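Local coordinates for radical SAM domain protein (Methanothrix thermoacetophila, PDB 6Y1X) that probably makes the carbide-containing NifB-co precursor of the nitrogenase iron-molybdenum cofactor, using radical S-adenosylmethionine chemistry and iron-sulfur clusters, at residues R32-H37 / H134-C138; V241-V246 / I277-R281; I150-D154 / E206-K212; H52-A56 / E120-T124. All blocks are in the same frame, centred on the assembly; numbering follows the deposited sequence.

Interaction 1. Residues R32-H37 / H134-C138. With SF4 (iron/sulfur cluster), chain C.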
loop_
_atom_site.group_PDB
_atom_site.type_symbol
_atom_site.label_atom_id
_atom_site.label_comp_id
_atom_site.label_asym_id
_atom_site.label_seq_id
_atom_site.Cartn_x
_atom_site.Cartn_y
_atom_site.Cartn_z
ATOM N N ARG A 32 18.288 4.839 -7.945
ATOM C CA ARG A 32 18.501 3.699 -7.060
ATOM C C ARG A 32 17.229 3.279 -6.328
ATOM O O ARG A 32 17.039 2.088 -6.057
ATOM C CB ARG A 32 19.602 4.030 -6.054
ATOM C CG ARG A 32 20.220 2.817 -5.389
ATOM C CD ARG A 32 21.366 3.214 -4.469
ATOM N NE ARG A 32 20.900 3.972 -3.312
ATOM C CZ ARG A 32 20.347 3.424 -2.235
ATOM N NH1 ARG A 32 20.187 2.108 -2.163
ATOM N NH2 ARG A 32 19.954 4.192 -1.227
ATOM N N ARG A 33 16.359 4.234 -5.994
ATOM C CA ARG A 33 15.115 3.943 -5.286
ATOM C C ARG A 33 14.169 3.042 -6.074
ATOM O O ARG A 33 13.215 2.514 -5.490
ATOM C CB ARG A 33 14.450 5.268 -4.913
ATOM C CG ARG A 33 13.932 6.050 -6.099
ATOM C CD ARG A 33 13.452 7.428 -5.682
ATOM N NE ARG A 33 14.587 8.272 -5.314
ATOM C CZ ARG A 33 14.484 9.499 -4.818
ATOM N NH1 ARG A 33 15.578 10.183 -4.512
ATOM N NH2 ARG A 33 13.289 10.042 -4.624
ATOM N N ILE A 34 14.402 2.853 -7.368
ATOM C CA ILE A 34 13.710 1.838 -8.159
ATOM C C ILE A 34 14.590 0.617 -8.381
ATOM O O ILE A 34 14.168 -0.514 -8.142
ATOM C CB ILE A 34 13.229 2.430 -9.504
ATOM C CG1 ILE A 34 12.155 3.494 -9.272
ATOM C CG2 ILE A 34 12.710 1.329 -10.415
ATOM C CD1 ILE A 34 11.731 4.222 -10.532
ATOM N N ARG A 35 15.831 0.845 -8.823
ATOM C CA ARG A 35 16.713 -0.237 -9.250
ATOM C C ARG A 35 17.013 -1.223 -8.127
ATOM O O ARG A 35 17.220 -2.414 -8.389
ATOM C CB ARG A 35 18.015 0.355 -9.791
ATOM C CG ARG A 35 19.003 -0.661 -10.334
ATOM C CD ARG A 35 20.282 0.014 -10.816
ATOM N NE ARG A 35 21.017 0.658 -9.728
ATOM C CZ ARG A 35 21.084 1.972 -9.537
ATOM N NH1 ARG A 35 21.779 2.459 -8.518
ATOM N NH2 ARG A 35 20.459 2.800 -10.362
ATOM N N GLU A 36 17.044 -0.760 -6.878
ATOM C CA GLU A 36 17.360 -1.618 -5.743
ATOM C C GLU A 36 16.155 -1.900 -4.854
ATOM O O GLU A 36 16.326 -2.412 -3.742
ATOM C CB GLU A 36 18.494 -1.009 -4.917
ATOM C CG GLU A 36 19.813 -0.926 -5.666
ATOM C CD GLU A 36 20.959 -0.452 -4.795
ATOM O OE1 GLU A 36 20.703 0.008 -3.662
ATOM O OE2 GLU A 36 22.119 -0.538 -5.249
ATOM N N HIS A 37 14.942 -1.594 -5.316
ATOM C CA HIS A 37 13.746 -1.868 -4.535
ATOM C C HIS A 37 13.096 -3.123 -5.092
ATOM O O HIS A 37 12.658 -3.116 -6.255
ATOM C CB HIS A 37 12.780 -0.689 -4.603
ATOM C CG HIS A 37 11.681 -0.737 -3.587
ATOM N ND1 HIS A 37 10.982 -1.889 -3.293
ATOM C CD2 HIS A 37 11.156 0.231 -2.798
ATOM C CE1 HIS A 37 10.076 -1.629 -2.367
ATOM N NE2 HIS A 37 10.161 -0.349 -2.050
ATOM N N HIS A 134 21.372 5.217 4.036
ATOM C CA HIS A 134 21.447 4.434 2.807
ATOM C C HIS A 134 20.155 3.683 2.519
ATOM O O HIS A 134 19.864 3.380 1.356
ATOM C CB HIS A 134 22.609 3.445 2.885
ATOM C CG HIS A 134 22.754 2.581 1.670
ATOM N ND1 HIS A 134 23.135 3.074 0.441
ATOM C CD2 HIS A 134 22.572 1.249 1.499
ATOM C CE1 HIS A 134 23.178 2.086 -0.435
ATOM N NE2 HIS A 134 22.842 0.968 0.181
ATOM N N LEU A 135 19.372 3.377 3.547
ATOM C CA LEU A 135 18.169 2.586 3.345
ATOM C C LEU A 135 17.111 3.361 2.567
ATOM O O LEU A 135 16.894 4.556 2.789
ATOM C CB LEU A 135 17.605 2.137 4.692
ATOM C CG LEU A 135 18.421 1.032 5.363
ATOM C CD1 LEU A 135 17.985 0.835 6.805
ATOM C CD2 LEU A 135 18.321 -0.269 4.583
ATOM N N ILE A 136 16.437 2.660 1.669
ATOM C CA ILE A 136 15.275 3.213 0.990
ATOM C C ILE A 136 14.094 3.115 1.940
ATOM O O ILE A 136 13.797 2.039 2.468
ATOM C CB ILE A 136 14.997 2.465 -0.325
ATOM C CG1 ILE A 136 16.207 2.548 -1.259
ATOM C CG2 ILE A 136 13.719 2.984 -0.987
ATOM C CD1 ILE A 136 16.146 1.585 -2.424
ATOM N N LEU A 137 13.412 4.232 2.156
ATOM C CA LEU A 137 12.284 4.273 3.072
ATOM C C LEU A 137 10.997 4.235 2.263
ATOM O O LEU A 137 10.819 5.012 1.319
ATOM C CB LEU A 137 12.328 5.522 3.952
ATOM C CG LEU A 137 13.579 5.699 4.817
ATOM C CD1 LEU A 137 13.492 6.984 5.627
ATOM C CD2 LEU A 137 13.797 4.499 5.727
ATOM N N CYS A 138 10.114 3.317 2.638
ATOM C CA CYS A 138 8.934 2.958 1.872
ATOM C C CYS A 138 7.749 2.869 2.819
ATOM O O CYS A 138 7.905 2.534 3.996
ATOM C CB CYS A 138 9.148 1.615 1.145
ATOM S SG CYS A 138 7.906 1.125 -0.094
HETATM FE FE1 SF4 C . 4.931 -2.544 -0.129
HETATM FE FE2 SF4 C . 7.376 -3.498 -0.851
HETATM FE FE3 SF4 C . 6.684 -3.298 1.772
HETATM FE FE4 SF4 C . 7.175 -1.022 0.301
HETATM S S1 SF4 C . 8.691 -2.666 0.844
HETATM S S2 SF4 C . 5.443 -1.359 1.776
HETATM S S3 SF4 C . 6.318 -1.656 -1.736
HETATM S S4 SF4 C . 5.713 -4.682 0.211
HETATM O O HOH W 1 19.263 0.843 0.507
#
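Arg33 and Ile136 mark the closest approach of the two backbones, their CA atoms 6.3 Å apart, where the short helix 32-35 lies beside the start of strand 136-141. This is an inner strand of the parallel sheet of the radical SAM domain, and the N-terminal segment packs against it next to a [4Fe-4S] cluster. At the outer end the guanidinium of Arg32 is stacked on the His134 ring, centres 4.1 Å apart and planes at 12°, with His134 CE1 over one face. The bend of the arginine at chi3 (67°) turns the group over the ring. Arg32 NH2 donates to His134 O at 2.7 Å, while Arg32 NH1 forms a salt bridge to Glu36 OE1 at 2.6 Å and also donates to a water that in turn donates to His134 O. Stack and bonds together fix the rotation of the guanidinium. Further in, Ile136 CD1 packs 3.8 Å from Arg33 CA. The His37 ring is held through both nitrogens: ND1 is hydrogen-bonded to Cys39 N, and NE2 donates almost straight (168°) to Cys138 SG, which lies 3.3 Å from it near the ring plane. That same SG binds the iron FE4 of the cluster at 2.3 Å.

Interaction 2. Residues V241-V246 / I277-R281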
loop_
_atom_site.group_PDB
_atom_site.type_symbol
_atom_site.label_atom_id
_atom_site.label_comp_id
_atom_site.label_asym_id
_atom_site.label_seq_id
_atom_site.Cartn_x
_atom_site.Cartn_y
_atom_site.Cartn_z
ATOM N N VAL A 241 1.621 7.471 -11.875
ATOM C CA VAL A 241 1.998 6.298 -11.097
ATOM C C VAL A 241 3.012 5.468 -11.871
ATOM O O VAL A 241 2.953 5.362 -13.102
ATOM C CB VAL A 241 0.739 5.490 -10.738
ATOM C CG1 VAL A 241 1.105 4.133 -10.155
ATOM C CG2 VAL A 241 -0.099 6.279 -9.746
ATOM N N PHE A 242 3.977 4.904 -11.150
ATOM C CA PHE A 242 5.077 4.223 -11.817
ATOM C C PHE A 242 4.741 2.777 -12.160
ATOM O O PHE A 242 5.068 2.311 -13.255
ATOM C CB PHE A 242 6.327 4.266 -10.938
ATOM C CG PHE A 242 7.470 3.461 -11.480
ATOM C CD1 PHE A 242 8.182 3.894 -12.584
ATOM C CD2 PHE A 242 7.817 2.258 -10.892
ATOM C CE1 PHE A 242 9.228 3.143 -13.085
ATOM C CE2 PHE A 242 8.863 1.504 -11.390
ATOM C CZ PHE A 242 9.566 1.946 -12.487
ATOM N N ILE A 243 4.074 2.055 -11.261
ATOM C CA ILE A 243 3.832 0.634 -11.475
ATOM C C ILE A 243 2.519 0.242 -10.811
ATOM O O ILE A 243 2.103 0.835 -9.815
ATOM C CB ILE A 243 5.025 -0.210 -10.962
ATOM C CG1 ILE A 243 4.915 -1.669 -11.414
ATOM C CG2 ILE A 243 5.172 -0.091 -9.451
ATOM C CD1 ILE A 243 6.155 -2.485 -11.130
ATOM N N HIS A 244 1.880 -0.787 -11.361
ATOM C CA HIS A 244 0.564 -1.242 -10.931
ATOM C C HIS A 244 0.666 -2.705 -10.534
ATOM O O HIS A 244 1.191 -3.523 -11.299
ATOM C CB HIS A 244 -0.443 -1.081 -12.069
ATOM C CG HIS A 244 -1.872 -1.262 -11.661
ATOM N ND1 HIS A 244 -2.872 -1.509 -12.575
ATOM C CD2 HIS A 244 -2.476 -1.195 -10.451
ATOM C CE1 HIS A 244 -4.030 -1.605 -11.945
ATOM N NE2 HIS A 244 -3.818 -1.411 -10.656
ATOM N N ASN A 245 0.142 -3.041 -9.360
ATOM C CA ASN A 245 0.210 -4.403 -8.837
ATOM C C ASN A 245 -1.213 -4.908 -8.633
ATOM O O ASN A 245 -1.869 -4.561 -7.645
ATOM C CB ASN A 245 1.011 -4.431 -7.540
ATOM C CG ASN A 245 0.996 -5.790 -6.872
ATOM O OD1 ASN A 245 0.877 -6.818 -7.535
ATOM N ND2 ASN A 245 1.110 -5.800 -5.548
ATOM N N VAL A 246 -1.685 -5.742 -9.549
ATOM C CA VAL A 246 -3.015 -6.325 -9.443
ATOM C C VAL A 246 -2.924 -7.628 -8.663
ATOM O O VAL A 246 -2.225 -8.561 -9.072
ATOM C CB VAL A 246 -3.633 -6.545 -10.830
ATOM C CG1 VAL A 246 -5.039 -7.100 -10.697
ATOM C CG2 VAL A 246 -3.649 -5.228 -11.593
ATOM N N ILE A 277 -0.091 0.371 -18.401
ATOM C CA ILE A 277 0.850 0.764 -17.358
ATOM C C ILE A 277 1.645 -0.460 -16.929
ATOM O O ILE A 277 1.118 -1.576 -16.890
ATOM C CB ILE A 277 0.122 1.417 -16.160
ATOM C CG1 ILE A 277 1.134 1.986 -15.158
ATOM C CG2 ILE A 277 -0.860 0.445 -15.511
ATOM C CD1 ILE A 277 0.514 2.844 -14.073
ATOM N N LYS A 278 2.916 -0.236 -16.602
ATOM C CA LYS A 278 3.797 -1.294 -16.127
ATOM C C LYS A 278 3.148 -2.063 -14.983
ATOM O O LYS A 278 2.579 -1.468 -14.064
ATOM C CB LYS A 278 5.115 -0.665 -15.660
ATOM C CG LYS A 278 6.193 -1.630 -15.211
ATOM C CD LYS A 278 7.428 -0.857 -14.747
ATOM C CE LYS A 278 8.572 -1.780 -14.354
ATOM N NZ LYS A 278 9.128 -2.518 -15.521
ATOM N N GLN A 279 3.192 -3.392 -15.069
ATOM C CA GLN A 279 2.603 -4.262 -14.061
ATOM C C GLN A 279 3.676 -4.939 -13.220
ATOM O O GLN A 279 4.708 -5.369 -13.743
ATOM C CB GLN A 279 1.737 -5.335 -14.726
ATOM C CG GLN A 279 0.575 -4.774 -15.511
ATOM C CD GLN A 279 -0.478 -4.194 -14.604
ATOM O OE1 GLN A 279 -0.881 -4.826 -13.627
ATOM N NE2 GLN A 279 -0.899 -2.971 -14.891
ATOM N N MET A 280 3.436 -5.026 -11.913
ATOM C CA MET A 280 4.318 -5.777 -11.028
ATOM C C MET A 280 3.981 -7.263 -11.132
ATOM O O MET A 280 2.831 -7.654 -10.907
ATOM C CB MET A 280 4.179 -5.288 -9.587
ATOM C CG MET A 280 5.193 -5.893 -8.621
ATOM S SD MET A 280 4.699 -5.722 -6.893
ATOM C CE MET A 280 5.970 -6.668 -6.062
ATOM N N ARG A 281 4.961 -8.092 -11.473
ATOM C CA ARG A 281 4.648 -9.462 -11.883
ATOM C C ARG A 281 5.004 -10.450 -10.773
ATOM O O ARG A 281 5.788 -10.135 -9.876
ATOM C CB ARG A 281 5.348 -9.836 -13.194
ATOM C CG ARG A 281 5.013 -8.919 -14.364
ATOM C CD ARG A 281 3.501 -8.776 -14.546
ATOM N NE ARG A 281 2.835 -10.033 -14.885
ATOM C CZ ARG A 281 2.291 -10.301 -16.070
ATOM N NH1 ARG A 281 2.319 -9.395 -17.040
ATOM N NH2 ARG A 281 1.701 -11.472 -16.283
HETATM O O HOH W 2 0.064 -6.475 -11.771
#
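His244 is gripped through both backbone polar atoms: its N donates to Lys278 O at 2.9 Å, and its O accepts from Met280 N at 2.8 Å. Gln279 CA adds a CA-H...O contact to His244 O at 3.2 Å. Bonds from one residue to the two flanking Gln279 follow the parallel-bridge pattern. Polar side chains add a second layer. Gln279 bends at chi2 (-71°), which folds its amide back to run alongside His244, the amide and ring planes 77° apart. Gln279 NE2 donates to Ile277 O at 3.2 Å and weakly to His244 ND1; the other ring nitrogen, His244 NE2, is hydrogen-bonded to Thr218. A water accepts from Val246 N and lies 2.7 Å from Gln279 OE1. This single bridge sets the 277-281 loop against strand 243-248, the outermost strand of the six-stranded parallel sheet, whose other edge pairs with strand 213-220. An alanine in place of Gln279 is likely to leave Ile277 O without this donor and the water without its amide neighbour. Among apolar contacts, Ile243 CD1 meets Met280 CB at 3.8 Å, and Val241 CG1 faces Ile277 CD1 at 4.2 Å. Met280 SD lies 3.7 Å from Asn245 CG, and its side chain also touches the cluster ligand Cys39.

Interaction 3. Residues I150-D154 / E206-K212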
loop_
_atom_site.group_PDB
_atom_site.type_symbol
_atom_site.label_atom_id
_atom_site.label_comp_id
_atom_site.label_asym_id
_atom_site.label_seq_id
_atom_site.Cartn_x
_atom_site.Cartn_y
_atom_site.Cartn_z
ATOM N N ILE A 150 1.435 13.613 3.441
ATOM C CA ILE A 150 2.477 13.491 2.422
ATOM C C ILE A 150 3.630 14.436 2.727
ATOM O O ILE A 150 4.793 14.114 2.461
ATOM C CB ILE A 150 1.891 13.735 1.016
ATOM C CG1 ILE A 150 2.964 13.552 -0.060
ATOM C CG2 ILE A 150 1.235 15.105 0.924
ATOM C CD1 ILE A 150 3.548 12.157 -0.110
ATOM N N GLU A 151 3.333 15.611 3.292
ATOM C CA GLU A 151 4.392 16.554 3.633
ATOM C C GLU A 151 5.327 15.964 4.684
ATOM O O GLU A 151 6.548 16.137 4.607
ATOM C CB GLU A 151 3.785 17.862 4.136
ATOM C CG GLU A 151 4.793 18.974 4.343
ATOM C CD GLU A 151 4.176 20.357 4.230
ATOM O OE1 GLU A 151 3.104 20.583 4.834
ATOM O OE2 GLU A 151 4.764 21.219 3.543
ATOM N N ASP A 152 4.765 15.255 5.670
ATOM C CA ASP A 152 5.587 14.600 6.685
ATOM C C ASP A 152 6.448 13.505 6.072
ATOM O O ASP A 152 7.638 13.386 6.387
ATOM C CB ASP A 152 4.703 14.021 7.787
ATOM C CG ASP A 152 4.018 15.089 8.605
ATOM O OD1 ASP A 152 4.393 16.274 8.470
ATOM O OD2 ASP A 152 3.100 14.742 9.379
ATOM N N LEU A 153 5.854 12.684 5.200
ATOM C CA LEU A 153 6.595 11.593 4.574
ATOM C C LEU A 153 7.771 12.133 3.779
ATOM O O LEU A 153 8.883 11.596 3.840
ATOM C CB LEU A 153 5.666 10.793 3.663
ATOM C CG LEU A 153 4.575 9.967 4.335
ATOM C CD1 LEU A 153 3.696 9.320 3.280
ATOM C CD2 LEU A 153 5.172 8.916 5.255
ATOM N N ASP A 154 7.524 13.175 2.986
ATOM C CA ASP A 154 8.589 13.826 2.236
ATOM C C ASP A 154 9.677 14.352 3.151
ATOM O O ASP A 154 10.870 14.172 2.887
ATOM C CB ASP A 154 8.021 15.001 1.450
ATOM C CG ASP A 154 8.881 15.400 0.262
ATOM O OD1 ASP A 154 9.958 14.805 0.061
ATOM O OD2 ASP A 154 8.503 16.366 -0.444
ATOM N N GLU A 206 -0.267 14.516 -5.256
ATOM C CA GLU A 206 0.723 15.274 -4.497
ATOM C C GLU A 206 2.020 14.485 -4.346
ATOM O O GLU A 206 3.113 15.062 -4.405
ATOM C CB GLU A 206 0.155 15.666 -3.132
ATOM C CG GLU A 206 1.098 16.507 -2.283
ATOM C CD GLU A 206 1.491 17.822 -2.949
ATOM O OE1 GLU A 206 0.717 18.331 -3.790
ATOM O OE2 GLU A 206 2.574 18.353 -2.627
ATOM N N ALA A 207 1.918 13.173 -4.107
ATOM C CA ALA A 207 3.108 12.332 -4.038
ATOM C C ALA A 207 3.892 12.382 -5.344
ATOM O O ALA A 207 5.123 12.512 -5.337
ATOM C CB ALA A 207 2.715 10.892 -3.702
ATOM N N VAL A 208 3.192 12.301 -6.478
ATOM C CA VAL A 208 3.862 12.372 -7.776
ATOM C C VAL A 208 4.509 13.739 -7.966
ATOM O O VAL A 208 5.655 13.839 -8.427
ATOM C CB VAL A 208 2.878 12.036 -8.910
ATOM C CG1 VAL A 208 3.469 12.407 -10.261
ATOM C CG2 VAL A 208 2.540 10.550 -8.885
ATOM N N ARG A 209 3.797 14.813 -7.604
ATOM C CA ARG A 209 4.371 16.150 -7.744
ATOM C C ARG A 209 5.661 16.280 -6.947
ATOM O O ARG A 209 6.585 16.980 -7.373
ATOM C CB ARG A 209 3.352 17.207 -7.306
ATOM C CG ARG A 209 3.789 18.652 -7.544
ATOM C CD ARG A 209 2.877 19.659 -6.830
ATOM N NE ARG A 209 3.017 19.662 -5.374
ATOM C CZ ARG A 209 3.995 20.276 -4.714
ATOM N NH1 ARG A 209 4.924 20.953 -5.375
ATOM N NH2 ARG A 209 4.039 20.223 -3.389
ATOM N N ARG A 210 5.750 15.604 -5.799
ATOM C CA ARG A 210 6.929 15.651 -4.948
ATOM C C ARG A 210 7.979 14.630 -5.367
ATOM O O ARG A 210 8.876 14.313 -4.574
ATOM C CB ARG A 210 6.545 15.456 -3.481
ATOM C CG ARG A 210 5.724 16.604 -2.922
ATOM C CD ARG A 210 5.116 16.261 -1.576
ATOM N NE ARG A 210 4.452 17.422 -0.989
ATOM C CZ ARG A 210 5.025 18.260 -0.134
ATOM N NH1 ARG A 210 6.284 18.075 0.240
ATOM N NH2 ARG A 210 4.338 19.287 0.341
ATOM N N LYS A 211 7.850 14.088 -6.581
ATOM C CA LYS A 211 8.834 13.184 -7.180
ATOM C C LYS A 211 8.970 11.875 -6.404
ATOM O O LYS A 211 10.030 11.245 -6.418
ATOM C CB LYS A 211 10.198 13.868 -7.328
ATOM C CG LYS A 211 10.183 15.068 -8.268
ATOM C CD LYS A 211 11.579 15.631 -8.478
ATOM N N LYS A 212 7.903 11.450 -5.731
ATOM C CA LYS A 212 7.885 10.143 -5.091
ATOM C C LYS A 212 7.564 9.068 -6.119
ATOM O O LYS A 212 6.845 9.305 -7.093
ATOM C CB LYS A 212 6.861 10.081 -3.954
ATOM C CG LYS A 212 6.983 11.189 -2.925
ATOM C CD LYS A 212 8.396 11.282 -2.391
ATOM C CE LYS A 212 8.540 12.459 -1.450
ATOM N NZ LYS A 212 9.924 12.581 -0.916
#
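A salt-bridge network built around the Schellman motif that ends helix 189-209 joins Arg210 and Lys212 to Asp154 on helix 146-156. Lys211, with positive phi, is the C-prime residue: Lys212 N bonds to Ala207 O at 3.0 Å and Lys211 N to Val208 O at 2.9 Å, and the turn sends Lys212 back toward the neighbouring helix. Arg210 carries the link. Its chain runs extended from CG to NE, sliding past Ile150 in the opposite direction, and Arg210 NH1 donates to Asp154 OD2 at 2.9 Å. That oxygen lies in the guanidinium plane and uses its anti lone pair, with the carboxylate turned 86° from the guanidinium. Arg210 NE meets Glu206 OE2 at 2.7 Å, again on the anti lone pair, and Glu206 is shared with Arg209. Glu151 lays its CA and CB over one guanidinium face, while its OE2 makes a long salt bridge to Arg210 NH2 at 3.8 Å. Lys212 NZ also bridges to Asp154 OD1, though the modelled length is too short to be trusted; its second partner is Val158 O. Replacing Arg210 by a leucine would probably leave Asp154 OD2 and Glu206 OE2 without the cation that ties them together. Beneath the charges, Ile150 CG2 meets Glu206 CG at 3.5 Å and Ile150 CD1 packs on Ala207 CB at 3.9 Å. Ile150 and Ala207 also rest on Ile161 of strand 160-164, Ala207 reaches Val214 of strand 213-220, and Leu153 packs against Phe122 of helix 119-131.

Interaction 4. Residues H52-A56 / E120-T124. With SF4 (iron/sulfur cluster), chain C.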
loop_
_atom_site.group_PDB
_atom_site.type_symbol
_atom_site.label_atom_id
_atom_site.label_comp_id
_atom_site.label_asym_id
_atom_site.label_seq_id
_atom_site.Cartn_x
_atom_site.Cartn_y
_atom_site.Cartn_z
ATOM N N HIS A 52 9.740 -5.237 6.915
ATOM C CA HIS A 52 8.604 -4.469 7.404
ATOM C C HIS A 52 8.733 -4.260 8.904
ATOM O O HIS A 52 9.120 -5.173 9.636
ATOM C CB HIS A 52 7.289 -5.187 7.098
ATOM C CG HIS A 52 6.861 -5.084 5.670
ATOM N ND1 HIS A 52 5.683 -5.630 5.205
ATOM C CD2 HIS A 52 7.459 -4.511 4.599
ATOM C CE1 HIS A 52 5.571 -5.392 3.911
ATOM N NE2 HIS A 52 6.636 -4.716 3.519
ATOM N N LEU A 53 8.403 -3.058 9.358
ATOM C CA LEU A 53 8.392 -2.782 10.788
ATOM C C LEU A 53 6.950 -2.635 11.236
ATOM O O LEU A 53 6.296 -1.639 10.890
ATOM C CB LEU A 53 9.187 -1.516 11.103
ATOM C CG LEU A 53 10.665 -1.609 10.722
ATOM C CD1 LEU A 53 11.359 -0.276 10.941
ATOM C CD2 LEU A 53 11.367 -2.718 11.495
ATOM N N PRO A 54 6.414 -3.579 11.997
ATOM C CA PRO A 54 4.987 -3.524 12.372
ATOM C C PRO A 54 4.749 -2.574 13.542
ATOM O O PRO A 54 4.585 -2.963 14.699
ATOM C CB PRO A 54 4.681 -4.981 12.729
ATOM C CG PRO A 54 5.992 -5.496 13.258
ATOM C CD PRO A 54 7.060 -4.828 12.440
ATOM N N VAL A 55 4.721 -1.278 13.227
ATOM C CA VAL A 55 4.606 -0.219 14.225
ATOM C C VAL A 55 3.266 0.491 14.174
ATOM O O VAL A 55 3.053 1.442 14.939
ATOM C CB VAL A 55 5.752 0.804 14.094
ATOM C CG1 VAL A 55 7.099 0.134 14.300
ATOM C CG2 VAL A 55 5.709 1.476 12.728
ATOM N N ALA A 56 2.352 0.069 13.302
ATOM C CA ALA A 56 1.184 0.866 12.926
ATOM C C ALA A 56 -0.089 0.043 13.085
ATOM O O ALA A 56 -0.702 -0.360 12.092
ATOM C CB ALA A 56 1.315 1.379 11.491
ATOM N N GLU A 120 3.337 6.492 15.317
ATOM C CA GLU A 120 4.547 5.694 15.464
ATOM C C GLU A 120 5.204 5.414 14.122
ATOM O O GLU A 120 6.412 5.156 14.077
ATOM C CB GLU A 120 4.244 4.381 16.189
ATOM C CG GLU A 120 3.862 4.558 17.656
ATOM C CD GLU A 120 2.378 4.829 17.850
ATOM O OE1 GLU A 120 1.661 5.007 16.841
ATOM O OE2 GLU A 120 1.930 4.870 19.017
ATOM N N THR A 121 4.434 5.441 13.033
ATOM C CA THR A 121 5.019 5.272 11.706
ATOM C C THR A 121 6.051 6.355 11.437
ATOM O O THR A 121 7.166 6.079 10.976
ATOM C CB THR A 121 3.917 5.321 10.644
ATOM O OG1 THR A 121 3.007 4.230 10.836
ATOM C CG2 THR A 121 4.506 5.271 9.246
ATOM N N PHE A 122 5.679 7.606 11.713
ATOM C CA PHE A 122 6.542 8.738 11.408
ATOM C C PHE A 122 7.739 8.779 12.343
ATOM O O PHE A 122 8.848 9.127 11.927
ATOM C CB PHE A 122 5.724 10.028 11.478
ATOM C CG PHE A 122 4.521 10.009 10.582
ATOM C CD1 PHE A 122 4.619 10.423 9.262
ATOM C CD2 PHE A 122 3.309 9.512 11.037
ATOM C CE1 PHE A 122 3.523 10.384 8.428
ATOM C CE2 PHE A 122 2.207 9.460 10.204
ATOM C CZ PHE A 122 2.312 9.898 8.899
ATOM N N GLU A 123 7.531 8.425 13.614
ATOM C CA GLU A 123 8.644 8.382 14.553
ATOM C C GLU A 123 9.633 7.285 14.182
ATOM O O GLU A 123 10.850 7.475 14.287
ATOM C CB GLU A 123 8.116 8.181 15.973
ATOM C CG GLU A 123 9.173 8.288 17.049
ATOM C CD GLU A 123 10.056 9.509 16.872
ATOM O OE1 GLU A 123 11.292 9.339 16.804
ATOM O OE2 GLU A 123 9.516 10.634 16.787
ATOM N N THR A 124 9.127 6.137 13.730
ATOM C CA THR A 124 9.998 5.024 13.366
ATOM C C THR A 124 10.852 5.360 12.149
ATOM O O THR A 124 12.075 5.182 12.167
ATOM C CB THR A 124 9.161 3.778 13.082
ATOM O OG1 THR A 124 8.467 3.381 14.270
ATOM C CG2 THR A 124 10.049 2.643 12.613
HETATM FE FE1 SF4 C . 4.931 -2.544 -0.129
HETATM FE FE2 SF4 C . 7.376 -3.498 -0.851
HETATM FE FE3 SF4 C . 6.684 -3.298 1.772
HETATM FE FE4 SF4 C . 7.175 -1.022 0.301
HETATM S S1 SF4 C . 8.691 -2.666 0.844
HETATM S S2 SF4 C . 5.443 -1.359 1.776
HETATM S S3 SF4 C . 6.318 -1.656 -1.736
HETATM S S4 SF4 C . 5.713 -4.682 0.211
#
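Val55 and Thr124 reach toward each other tip to tip, Val55 CG1 lying 3.5 Å from Thr124 OG1. On one side Leu53 CD1 meets Thr124 CG2 at 3.6 Å; on the other Ala56 CB approaches Thr121 OG1 at 3.4 Å, and Val55 O lies 3.4 Å from Glu120 CB. The hydroxyl of Thr124 is oriented within its own helix: OG1 lies beside the backbone N (chi1 -63°) and donates to Glu120 O at 2.7 Å. That carbonyl also accepts from Thr124 N, and the two donors come to it from opposite faces of its plane. Thr121 OG1 is likewise engaged, with Pro115 O as its main partner. The loop is shaped by an inverse gamma turn centred on Pro54, and backbone bonds tie Leu53 to Ala108 of strand 104-109 and Ala56 to Gly111 and Gly113. Just before the turn, at the end of strand 49-52, His52 NE2 binds the iron FE3 of a [4Fe-4S] cluster at 2.3 Å. Thus the chain leaving a cluster ligand settles directly against helix 119-131. With the Thr124 hydroxyl bonded within its helix, that of Thr121 bonded to Pro115 O just before it, and no hydrogen bond crossing between the segments, the fit rests on van der Waals contact.

Interactions 2 and 4 are the buried contacts, whereas 1 and 3 are partly buried; salt bridges cross only interaction 3, the one in interaction 1 lying within segment 32-37. Chemistry follows place: interaction 2 pairs a loop with the sheet's edge strand through a single backbone bridge, interaction 4 packs a loop on a helix without crossing hydrogen bonds, and interaction 3 ties the end of helix 189-209 to the flank of helix 146-156 by charge. Interactions 1 and 4 supply Cys138 and His52 to one cluster, though no atoms of the two contacts touch. Phe122 packs on Asp152 and Leu153 between interactions 4 and 3, and Ile34 meets Phe242 between 1 and 2.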